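Local coordinates for protein mosquitocidal toxin (Lysinibacillus sphaericus, PDB 2VSE) that probably kills mosquito larvae by ADP-ribosylating host targets, using an ADP-ribosyltransferase domain combined with ricin-B-like lectin domains, at residues Q723-D728 with A812-I817; L804-G809 with Q828-I833; I714-S719 with N733-K738; N764-M769 with I817-N822. All coordinates share one frame; numbering follows the deposited sequence.

Contact 1. Residues Q723-D728 with A812-I817; sequences QAVIFD and ANNTPI
The F727 ring carries the amide of N813 flat on one face: the two planes are only 13° apart, and N813 CG sits 3.7 Å above the centre of the ring. At the edge of that ring, in its plane, N814 ND2 comes to 3.7 Å from F727 CE1, the amide of N814 being steeply turned. The stacked amide also grips the strand end. N813 OD1 accepts from D728 N at 2.9 Å, while N813 ND2 donates at 3.1 Å to D728 OD2, meeting it from above the carboxylate plane. D728 OD1 also forms a salt bridge with K713. The loop is a type II turn from A812 to T815, laid along strand 724-728 within the ricin-B-like beta-trefoil domain; T815 OG1 and T815 N both close it on A812 O, and N814 N ties it to I726 O. A single antiparallel, non-hydrogen-bonded pair, V725 with P816, is flanked by the bonds I726 N to T815 O (2.9 Å) and I817 N to A724 O (3.1 Å). I817 keeps CG1 beside its own backbone N (chi1 -47°), 3.9 Å from A724 CB; its side chain crosses that of I726 at about a right angle, with CD1 approaching I726 CD1.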
# COMPACT_ATOMS: atom_id res chain seq x y z
N GLN A 723 22.63 -40.62 -14.23
CA GLN A 723 22.29 -40.24 -12.85
C GLN A 723 22.42 -38.74 -12.60
O GLN A 723 23.23 -38.06 -13.23
CB GLN A 723 23.21 -40.93 -11.85
CG GLN A 723 23.23 -42.47 -11.89
CD GLN A 723 24.37 -43.06 -11.06
OE1 GLN A 723 25.34 -42.38 -10.74
NE2 GLN A 723 24.23 -44.32 -10.69
N ALA A 724 21.61 -38.23 -11.67
CA ALA A 724 21.80 -36.88 -11.18
C ALA A 724 22.81 -36.93 -10.05
O ALA A 724 22.77 -37.84 -9.22
CB ALA A 724 20.49 -36.31 -10.67
N VAL A 725 23.72 -35.96 -10.02
CA VAL A 725 24.67 -35.80 -8.92
C VAL A 725 24.73 -34.35 -8.50
O VAL A 725 24.16 -33.47 -9.18
CB VAL A 725 26.12 -36.23 -9.34
CG1 VAL A 725 26.16 -37.72 -9.77
CG2 VAL A 725 26.68 -35.30 -10.44
N ILE A 726 25.44 -34.08 -7.40
CA ILE A 726 25.71 -32.70 -6.97
C ILE A 726 27.12 -32.35 -7.42
O ILE A 726 27.99 -33.20 -7.44
CB ILE A 726 25.61 -32.53 -5.43
CG1 ILE A 726 25.26 -31.10 -5.03
CG2 ILE A 726 26.93 -32.97 -4.74
CD1 ILE A 726 23.86 -30.64 -5.39
N PHE A 727 27.36 -31.10 -7.77
CA PHE A 727 28.68 -30.70 -8.29
C PHE A 727 28.79 -29.18 -8.30
O PHE A 727 27.78 -28.49 -8.47
CB PHE A 727 28.86 -31.24 -9.73
CG PHE A 727 30.29 -31.31 -10.18
CD1 PHE A 727 31.00 -32.51 -10.10
CD2 PHE A 727 30.94 -30.19 -10.70
CE1 PHE A 727 32.33 -32.58 -10.51
CE2 PHE A 727 32.26 -30.26 -11.11
CZ PHE A 727 32.96 -31.48 -11.02
N ASP A 728 30.00 -28.64 -8.12
CA ASP A 728 30.20 -27.19 -8.20
C ASP A 728 29.52 -26.64 -9.45
O ASP A 728 29.50 -27.27 -10.51
CB ASP A 728 31.68 -26.79 -8.27
CG ASP A 728 32.49 -27.28 -7.10
OD1 ASP A 728 31.98 -27.32 -5.96
OD2 ASP A 728 33.66 -27.62 -7.33
N ALA A 812 30.61 -33.33 -1.33
CA ALA A 812 31.72 -33.60 -2.23
C ALA A 812 31.17 -33.73 -3.65
O ALA A 812 30.10 -34.31 -3.87
CB ALA A 812 32.49 -34.85 -1.81
N ASN A 813 31.90 -33.18 -4.61
CA ASN A 813 31.59 -33.35 -6.02
C ASN A 813 31.31 -34.82 -6.38
O ASN A 813 32.08 -35.73 -5.99
CB ASN A 813 32.73 -32.81 -6.89
CG ASN A 813 32.71 -31.28 -7.02
OD1 ASN A 813 31.66 -30.64 -6.93
ND2 ASN A 813 33.89 -30.70 -7.27
N ASN A 814 30.21 -35.02 -7.11
CA ASN A 814 29.78 -36.32 -7.63
C ASN A 814 28.98 -37.18 -6.65
O ASN A 814 28.65 -38.33 -6.98
CB ASN A 814 30.93 -37.12 -8.26
CG ASN A 814 31.33 -36.58 -9.63
OD1 ASN A 814 30.50 -36.51 -10.54
ND2 ASN A 814 32.59 -36.22 -9.78
N THR A 815 28.67 -36.64 -5.48
CA THR A 815 27.76 -37.31 -4.57
C THR A 815 26.41 -37.39 -5.28
O THR A 815 25.91 -36.38 -5.75
CB THR A 815 27.62 -36.52 -3.26
OG1 THR A 815 28.91 -36.33 -2.68
CG2 THR A 815 26.72 -37.25 -2.29
N PRO A 816 25.84 -38.60 -5.41
CA PRO A 816 24.55 -38.75 -6.09
C PRO A 816 23.40 -38.00 -5.41
O PRO A 816 23.47 -37.73 -4.21
CB PRO A 816 24.29 -40.26 -6.01
CG PRO A 816 25.14 -40.74 -4.96
CD PRO A 816 26.37 -39.89 -4.95
N ILE A 817 22.37 -37.67 -6.19
CA ILE A 817 21.09 -37.22 -5.65
C ILE A 817 20.28 -38.49 -5.53
O ILE A 817 20.27 -39.31 -6.46
CB ILE A 817 20.42 -36.20 -6.62
CG1 ILE A 817 21.41 -35.13 -7.08
CG2 ILE A 817 19.20 -35.52 -5.99
CD1 ILE A 817 21.87 -34.16 -5.98

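Contact 2. Residues L804-G809 with Q828-I833; sequences LDVFQG and QLWNFI
Q828 reaches D805 with its amide nitrogen: Q828 NE2 donates to D805 OD2 at 2.9 Å, a bent bond (139° at the hydrogen) that uses the anti lone pair of the carboxylate oxygen. Amide and carboxylate planes stand 86° apart, and OD2 is tilted from the amide plane. Beside this polar pair W830 meets the strand mostly with its rim. L804 O lies in the indole plane at the edge, 3.5 Å from W830 NE1, and V806 CG2 approaches W830 CH2 obliquely at 3.5 Å, while L804 CB is 4.1 Å from W830 CZ2. A water bridges the segments, its oxygen 2.9 Å from L804 O and 2.7 Å from Q828 O, with a weak bond from W830 NE1. Q828 and W830 form a Gln-x-Trp motif, the signature of ricin-B-type beta-trefoils, which ties strand 802-806 to strand 830-834 although the short strand segments run at 101° to each other and are too far apart to pair. Around this shell, Q828 OE1 accepts from the backbone N of Y823 and of N825, and its NE2 also donates to Q821 O, so both amide atoms have fixed roles. The extended chain beyond CG is what carries the amide that far. V806 O is bound by N827, and I705 and I794 pack against W830.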
# COMPACT_ATOMS: atom_id res chain seq x y z
N LEU A 804 13.88 -35.02 -3.55
CA LEU A 804 15.28 -34.99 -3.93
C LEU A 804 16.11 -34.65 -2.71
O LEU A 804 15.73 -33.79 -1.92
CB LEU A 804 15.55 -33.97 -5.04
CG LEU A 804 14.88 -34.22 -6.39
CD1 LEU A 804 15.37 -33.16 -7.38
CD2 LEU A 804 15.17 -35.64 -6.88
N ASP A 805 17.25 -35.33 -2.59
CA ASP A 805 18.04 -35.31 -1.38
C ASP A 805 19.50 -35.54 -1.78
O ASP A 805 19.83 -36.50 -2.49
CB ASP A 805 17.50 -36.40 -0.44
CG ASP A 805 18.39 -36.65 0.78
OD1 ASP A 805 19.62 -36.87 0.58
OD2 ASP A 805 17.86 -36.67 1.94
N VAL A 806 20.38 -34.64 -1.35
CA VAL A 806 21.82 -34.82 -1.56
C VAL A 806 22.32 -35.88 -0.59
O VAL A 806 22.34 -35.65 0.64
CB VAL A 806 22.61 -33.49 -1.36
CG1 VAL A 806 24.11 -33.71 -1.64
CG2 VAL A 806 22.04 -32.39 -2.26
N PHE A 807 22.71 -37.03 -1.15
CA PHE A 807 22.98 -38.25 -0.40
C PHE A 807 23.85 -38.00 0.82
O PHE A 807 24.94 -37.44 0.70
CB PHE A 807 23.63 -39.28 -1.32
CG PHE A 807 24.22 -40.48 -0.61
CD1 PHE A 807 23.44 -41.26 0.24
CD2 PHE A 807 25.54 -40.84 -0.82
CE1 PHE A 807 23.98 -42.36 0.87
CE2 PHE A 807 26.09 -41.96 -0.21
CZ PHE A 807 25.30 -42.72 0.64
N GLN A 808 23.35 -38.40 1.99
CA GLN A 808 24.15 -38.38 3.22
C GLN A 808 24.53 -36.95 3.65
O GLN A 808 25.30 -36.75 4.56
CB GLN A 808 25.42 -39.25 3.08
CG GLN A 808 25.20 -40.66 3.53
CD GLN A 808 26.42 -41.55 3.46
OE1 GLN A 808 27.45 -41.23 2.86
NE2 GLN A 808 26.31 -42.67 4.10
N GLY A 809 23.93 -35.97 3.00
CA GLY A 809 24.29 -34.57 3.16
C GLY A 809 25.76 -34.33 2.86
O GLY A 809 26.38 -33.45 3.44
N GLN A 828 17.90 -31.20 1.50
CA GLN A 828 16.63 -31.53 0.80
C GLN A 828 15.90 -30.28 0.30
O GLN A 828 14.79 -30.37 -0.23
CB GLN A 828 15.68 -32.34 1.69
CG GLN A 828 16.33 -33.59 2.26
CD GLN A 828 15.44 -34.30 3.23
OE1 GLN A 828 14.82 -33.68 4.12
NE2 GLN A 828 15.36 -35.61 3.08
N LEU A 829 16.53 -29.12 0.47
CA LEU A 829 15.93 -27.83 0.11
C LEU A 829 16.70 -27.18 -1.05
O LEU A 829 17.93 -27.26 -1.12
CB LEU A 829 15.84 -26.91 1.34
CG LEU A 829 14.73 -27.36 2.32
CD1 LEU A 829 15.06 -26.98 3.74
CD2 LEU A 829 13.33 -26.85 1.92
N TRP A 830 15.97 -26.52 -1.95
CA TRP A 830 16.55 -26.10 -3.21
C TRP A 830 16.18 -24.69 -3.58
O TRP A 830 15.12 -24.19 -3.21
CB TRP A 830 16.10 -27.06 -4.32
CG TRP A 830 16.43 -28.48 -4.00
CD1 TRP A 830 15.63 -29.39 -3.36
CD2 TRP A 830 17.67 -29.14 -4.25
NE1 TRP A 830 16.30 -30.60 -3.23
CE2 TRP A 830 17.55 -30.47 -3.77
CE3 TRP A 830 18.87 -28.75 -4.86
CZ2 TRP A 830 18.59 -31.40 -3.87
CZ3 TRP A 830 19.91 -29.68 -4.95
CH2 TRP A 830 19.75 -30.99 -4.47
N ASN A 831 17.09 -24.02 -4.30
CA ASN A 831 16.80 -22.75 -4.94
C ASN A 831 16.77 -22.94 -6.44
O ASN A 831 17.41 -23.86 -6.97
CB ASN A 831 17.87 -21.72 -4.63
CG ASN A 831 18.27 -21.69 -3.17
OD1 ASN A 831 17.53 -21.19 -2.32
ND2 ASN A 831 19.47 -22.18 -2.88
N PHE A 832 16.05 -22.08 -7.13
CA PHE A 832 16.01 -22.09 -8.58
C PHE A 832 16.57 -20.81 -9.13
O PHE A 832 15.94 -19.78 -9.03
CB PHE A 832 14.58 -22.34 -9.06
CG PHE A 832 14.09 -23.73 -8.78
CD1 PHE A 832 14.17 -24.72 -9.76
CD2 PHE A 832 13.60 -24.06 -7.53
CE1 PHE A 832 13.74 -26.01 -9.50
CE2 PHE A 832 13.17 -25.34 -7.26
CZ PHE A 832 13.23 -26.33 -8.26
N ILE A 833 17.77 -20.89 -9.69
CA ILE A 833 18.44 -19.74 -10.23
C ILE A 833 18.38 -19.79 -11.76
O ILE A 833 18.93 -20.71 -12.38
CB ILE A 833 19.95 -19.70 -9.82
CG1 ILE A 833 20.13 -19.79 -8.30
CG2 ILE A 833 20.63 -18.44 -10.40
CD1 ILE A 833 21.53 -20.41 -7.88
O HOH W 1 13.58 -31.90 -2.08

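Contact 3. Residues I714-S719 with N733-K738; sequences IITMNS and NNQSWK
W737 and I715 make the firm inner half of this contact. W737 NE1 donates to I715 O at 3.0 Å in a nearly straight bond (173°), with the oxygen lying in the ring plane although NE1 stands well above the plane of the carbonyl. I715 CG2 packs 3.9 Å from W737 CZ2, and M717 CB rests 4.1 Å from W737 CH2. Q735 NE2 donates to T716 OG1 at 2.9 Å with the hydroxyl in the amide plane, while I714 CD1 touches Q735 CB and CD, the side chains crossing at about a right angle. A water donates to both I715 O and Q735 O. Toward the partly exposed end, N734 holds M717 by its backbone and its side chain: its O accepts from M717 N and its ND2 returns a bond to M717 O at 2.9 Å. A second water links ND2 to S719 O, S719 itself being exposed. Q735 and W737 repeat the Gln-x-Trp motif of ricin-B-type trefoils. T716 OG1 also donates to I714 O, Q735 NE2 has D728 O as a further acceptor, and Q735 OE1 accepts from I730 N; the buried hydroxyl and amide are thus paired, consistent with a fixed rotation for each.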
# COMPACT_ATOMS: atom_id res chain seq x y z
N ILE A 714 25.17 -27.68 -7.18
CA ILE A 714 23.95 -27.76 -8.00
C ILE A 714 23.71 -29.11 -8.69
O ILE A 714 24.65 -29.89 -8.93
CB ILE A 714 23.90 -26.62 -9.03
CG1 ILE A 714 24.92 -26.84 -10.17
CG2 ILE A 714 24.07 -25.24 -8.36
CD1 ILE A 714 24.84 -25.78 -11.25
N ILE A 715 22.44 -29.40 -8.99
CA ILE A 715 22.07 -30.69 -9.54
C ILE A 715 22.70 -30.82 -10.93
O ILE A 715 22.56 -29.94 -11.77
CB ILE A 715 20.53 -30.92 -9.56
CG1 ILE A 715 19.96 -30.89 -8.13
CG2 ILE A 715 20.19 -32.25 -10.23
CD1 ILE A 715 18.49 -31.29 -7.99
N THR A 716 23.41 -31.93 -11.16
CA THR A 716 24.18 -32.10 -12.38
C THR A 716 23.97 -33.49 -12.96
O THR A 716 24.05 -34.49 -12.24
CB THR A 716 25.66 -31.88 -12.06
OG1 THR A 716 25.80 -30.57 -11.53
CG2 THR A 716 26.56 -32.06 -13.30
N MET A 717 23.69 -33.54 -14.25
CA MET A 717 23.63 -34.81 -14.96
C MET A 717 25.07 -35.29 -15.18
O MET A 717 25.92 -34.50 -15.62
CB MET A 717 22.90 -34.62 -16.31
CG MET A 717 22.75 -35.91 -17.11
SD MET A 717 21.95 -35.71 -18.70
CE MET A 717 20.31 -36.15 -18.27
N ASN A 718 25.36 -36.55 -14.87
CA ASN A 718 26.73 -37.07 -15.05
C ASN A 718 27.09 -37.26 -16.53
O ASN A 718 26.20 -37.15 -17.39
CB ASN A 718 26.99 -38.33 -14.24
CG ASN A 718 26.04 -39.47 -14.59
OD1 ASN A 718 25.25 -39.37 -15.53
ND2 ASN A 718 26.13 -40.57 -13.82
N SER A 719 28.36 -37.52 -16.82
CA SER A 719 28.80 -37.63 -18.21
C SER A 719 28.08 -38.71 -19.02
O SER A 719 27.78 -38.49 -20.20
CB SER A 719 30.31 -37.76 -18.35
OG SER A 719 30.85 -38.71 -17.46
N ASN A 733 26.26 -27.32 -19.77
CA ASN A 733 24.94 -27.76 -20.28
C ASN A 733 24.24 -28.74 -19.34
O ASN A 733 23.02 -28.65 -19.16
CB ASN A 733 25.05 -28.34 -21.70
CG ASN A 733 25.33 -27.28 -22.76
OD1 ASN A 733 24.49 -26.41 -23.04
ND2 ASN A 733 26.51 -27.35 -23.37
N ASN A 734 25.01 -29.65 -18.72
CA ASN A 734 24.46 -30.65 -17.78
C ASN A 734 23.98 -30.12 -16.42
O ASN A 734 23.58 -30.89 -15.55
CB ASN A 734 25.47 -31.79 -17.56
CG ASN A 734 25.55 -32.74 -18.75
OD1 ASN A 734 25.24 -32.36 -19.88
ND2 ASN A 734 25.98 -33.97 -18.49
N GLN A 735 24.01 -28.80 -16.24
CA GLN A 735 23.62 -28.20 -14.97
C GLN A 735 22.49 -27.20 -15.21
O GLN A 735 22.03 -26.49 -14.31
CB GLN A 735 24.82 -27.49 -14.35
CG GLN A 735 25.85 -28.46 -13.78
CD GLN A 735 27.05 -27.76 -13.18
OE1 GLN A 735 27.55 -26.76 -13.71
NE2 GLN A 735 27.52 -28.29 -12.05
N SER A 736 22.05 -27.13 -16.46
CA SER A 736 21.01 -26.19 -16.80
C SER A 736 19.74 -26.93 -17.19
O SER A 736 19.60 -27.39 -18.33
CB SER A 736 21.48 -25.26 -17.93
OG SER A 736 20.48 -24.31 -18.21
N TRP A 737 18.82 -27.01 -16.24
CA TRP A 737 17.61 -27.82 -16.39
C TRP A 737 16.42 -27.02 -16.85
O TRP A 737 16.12 -25.95 -16.30
CB TRP A 737 17.27 -28.46 -15.05
CG TRP A 737 18.32 -29.35 -14.55
CD1 TRP A 737 19.39 -29.00 -13.77
CD2 TRP A 737 18.44 -30.75 -14.80
NE1 TRP A 737 20.17 -30.10 -13.51
CE2 TRP A 737 19.60 -31.19 -14.13
CE3 TRP A 737 17.67 -31.67 -15.52
CZ2 TRP A 737 20.01 -32.53 -14.15
CZ3 TRP A 737 18.09 -33.01 -15.54
CH2 TRP A 737 19.25 -33.42 -14.87
N LYS A 738 15.72 -27.54 -17.85
CA LYS A 738 14.47 -26.96 -18.30
C LYS A 738 13.35 -27.43 -17.39
O LYS A 738 13.26 -28.62 -17.06
CB LYS A 738 14.18 -27.37 -19.74
CG LYS A 738 12.91 -26.82 -20.37
CD LYS A 738 13.03 -25.35 -20.74
CE LYS A 738 12.08 -24.98 -21.87
NZ LYS A 738 10.81 -25.74 -21.71
O HOH W 2 21.54 -27.22 -11.76
O HOH W 3 26.86 -35.82 -20.71

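Contact 4. Residues N764-M769 with I817-N822; sequences NIVATM and IITYQN
Two backbone hydrogen bonds carry the contact: V766 N donates to I817 O at 2.9 Å, almost straight at 173°, and T819 N donates to N764 O at 3.2 Å, more bent at 142°. They flank I765 and I818, whose CA atoms are 4.1 Å apart, which makes this an antiparallel, non-hydrogen-bonded pair and a single bridge. Two CA-H...O contacts accompany the same bridge, from I818 CA to N764 O (3.2 Å) and from I765 CA to I817 O (3.4 Å), so each carbonyl oxygen meets both an N-H and a CA-H of the opposing segment. A water adds a third link, donating to N764 O and accepting from T819 OG1. In the beta-trefoil this bridge joins the end of the loop leading into strand 767-769 to strand 817-821, each of them part of a different hairpin. Apolar contacts are of two sorts. On one side of the bridge, I765 CG1 lies 4.1 Å from I818 CG2, the two side chains crossing at about a right angle. On the other, V766 turns its CG2 branch anti to its carbonyl carbon; in T819, chi1 of 50° sets OG1 between the backbone N and the carbonyl carbon and CG2 anti to the carbonyl carbon, where T819 CG2 meets V766 CG2 at 3.7 Å. V766 CG2 also rests over I818 C. Beyond them, L804 and L757 pack against V766, while F759 and Y802 close round T819. N764 ND2 donates to Q760 O.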
# COMPACT_ATOMS: atom_id res chain seq x y z
N ASN A 764 16.91 -44.53 -3.47
CA ASN A 764 17.73 -44.84 -4.65
C ASN A 764 18.22 -43.60 -5.37
O ASN A 764 17.61 -42.56 -5.27
CB ASN A 764 17.01 -45.81 -5.55
CG ASN A 764 16.73 -47.11 -4.86
OD1 ASN A 764 17.40 -47.44 -3.90
ND2 ASN A 764 15.73 -47.85 -5.34
N ILE A 765 19.35 -43.72 -6.04
CA ILE A 765 19.84 -42.64 -6.88
C ILE A 765 18.79 -42.24 -7.94
O ILE A 765 18.12 -43.07 -8.53
CB ILE A 765 21.20 -43.02 -7.54
CG1 ILE A 765 22.30 -43.18 -6.47
CG2 ILE A 765 21.59 -42.01 -8.65
CD1 ILE A 765 23.56 -43.96 -6.91
N VAL A 766 18.66 -40.95 -8.15
CA VAL A 766 17.78 -40.43 -9.17
C VAL A 766 18.40 -40.56 -10.56
O VAL A 766 19.53 -40.09 -10.78
CB VAL A 766 17.44 -38.98 -8.85
CG1 VAL A 766 16.47 -38.44 -9.86
CG2 VAL A 766 16.86 -38.91 -7.44
N ALA A 767 17.69 -41.21 -11.48
CA ALA A 767 18.21 -41.40 -12.84
C ALA A 767 17.93 -40.18 -13.74
O ALA A 767 17.13 -39.30 -13.40
CB ALA A 767 17.63 -42.67 -13.48
N THR A 768 18.61 -40.15 -14.88
CA THR A 768 18.23 -39.26 -15.95
C THR A 768 17.85 -40.18 -17.10
O THR A 768 18.69 -40.91 -17.59
CB THR A 768 19.39 -38.32 -16.36
OG1 THR A 768 20.51 -39.10 -16.81
CG2 THR A 768 19.81 -37.42 -15.20
N MET A 769 16.59 -40.16 -17.50
CA MET A 769 16.08 -41.13 -18.45
C MET A 769 15.67 -40.53 -19.78
O MET A 769 15.06 -39.47 -19.82
CB MET A 769 14.88 -41.83 -17.82
CG MET A 769 15.27 -42.86 -16.81
SD MET A 769 15.61 -44.43 -17.61
CE MET A 769 14.14 -44.59 -18.62
N ILE A 817 22.37 -37.67 -6.19
CA ILE A 817 21.09 -37.22 -5.65
C ILE A 817 20.28 -38.49 -5.53
O ILE A 817 20.27 -39.31 -6.46
CB ILE A 817 20.42 -36.20 -6.62
CG1 ILE A 817 21.41 -35.13 -7.08
CG2 ILE A 817 19.20 -35.52 -5.99
CD1 ILE A 817 21.87 -34.16 -5.98
N ILE A 818 19.68 -38.71 -4.36
CA ILE A 818 18.75 -39.84 -4.13
C ILE A 818 17.36 -39.25 -3.89
O ILE A 818 17.19 -38.01 -3.94
CB ILE A 818 19.18 -40.72 -2.92
CG1 ILE A 818 19.27 -39.88 -1.64
CG2 ILE A 818 20.49 -41.47 -3.21
CD1 ILE A 818 19.14 -40.69 -0.37
N THR A 819 16.37 -40.11 -3.66
CA THR A 819 15.11 -39.59 -3.11
C THR A 819 14.93 -40.21 -1.75
O THR A 819 15.25 -41.36 -1.55
CB THR A 819 13.88 -39.90 -3.96
OG1 THR A 819 13.87 -41.30 -4.28
CG2 THR A 819 13.88 -39.06 -5.24
N TYR A 820 14.39 -39.43 -0.82
CA TYR A 820 14.32 -39.83 0.56
C TYR A 820 13.10 -39.17 1.16
O TYR A 820 12.57 -38.20 0.60
CB TYR A 820 15.60 -39.39 1.29
CG TYR A 820 15.88 -40.21 2.53
CD1 TYR A 820 16.14 -41.56 2.43
CD2 TYR A 820 15.82 -39.64 3.80
CE1 TYR A 820 16.36 -42.33 3.56
CE2 TYR A 820 16.02 -40.40 4.93
CZ TYR A 820 16.30 -41.75 4.80
OH TYR A 820 16.53 -42.53 5.91
N GLN A 821 12.65 -39.69 2.29
CA GLN A 821 11.55 -39.05 3.02
C GLN A 821 11.91 -37.60 3.37
O GLN A 821 13.08 -37.26 3.62
CB GLN A 821 11.24 -39.81 4.31
CG GLN A 821 10.60 -41.16 4.05
CD GLN A 821 11.62 -42.33 3.87
OE1 GLN A 821 12.82 -42.14 3.55
NE2 GLN A 821 11.12 -43.56 4.09
N ASN A 822 10.89 -36.75 3.42
CA ASN A 822 11.11 -35.35 3.70
C ASN A 822 11.34 -35.06 5.18
O ASN A 822 10.44 -35.25 6.01
CB ASN A 822 9.94 -34.51 3.18
CG ASN A 822 10.18 -33.01 3.40
OD1 ASN A 822 11.34 -32.57 3.48
ND2 ASN A 822 9.09 -32.24 3.54
O HOH W 4 15.06 -42.19 -6.81

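Overall arrangement
All four contacts lie in one ricin-B-like domain. Contacts 1 and 4 share I817, and there three segments close a cycle of backbone bonds through A724, V766 and I817, completed by A724 N with V766 O at 2.9 Å, consistent with the pseudo-threefold hairpin cap of a trefoil. Contacts 2 and 3 are the two Gln-x-Trp sites, centres 14 Å apart, meeting where W830 CZ3 comes to 3.4 Å from I715 CG1. Contact 3 joins contact 1 through Q735 NE2 and D728 O (2.7 Å); contact 2 joins contact 4 through D805 O and I818 N (2.9 Å). A bound MPD, probably from crystallisation, lies about 3 Å from the F727 side chain (nearest atoms).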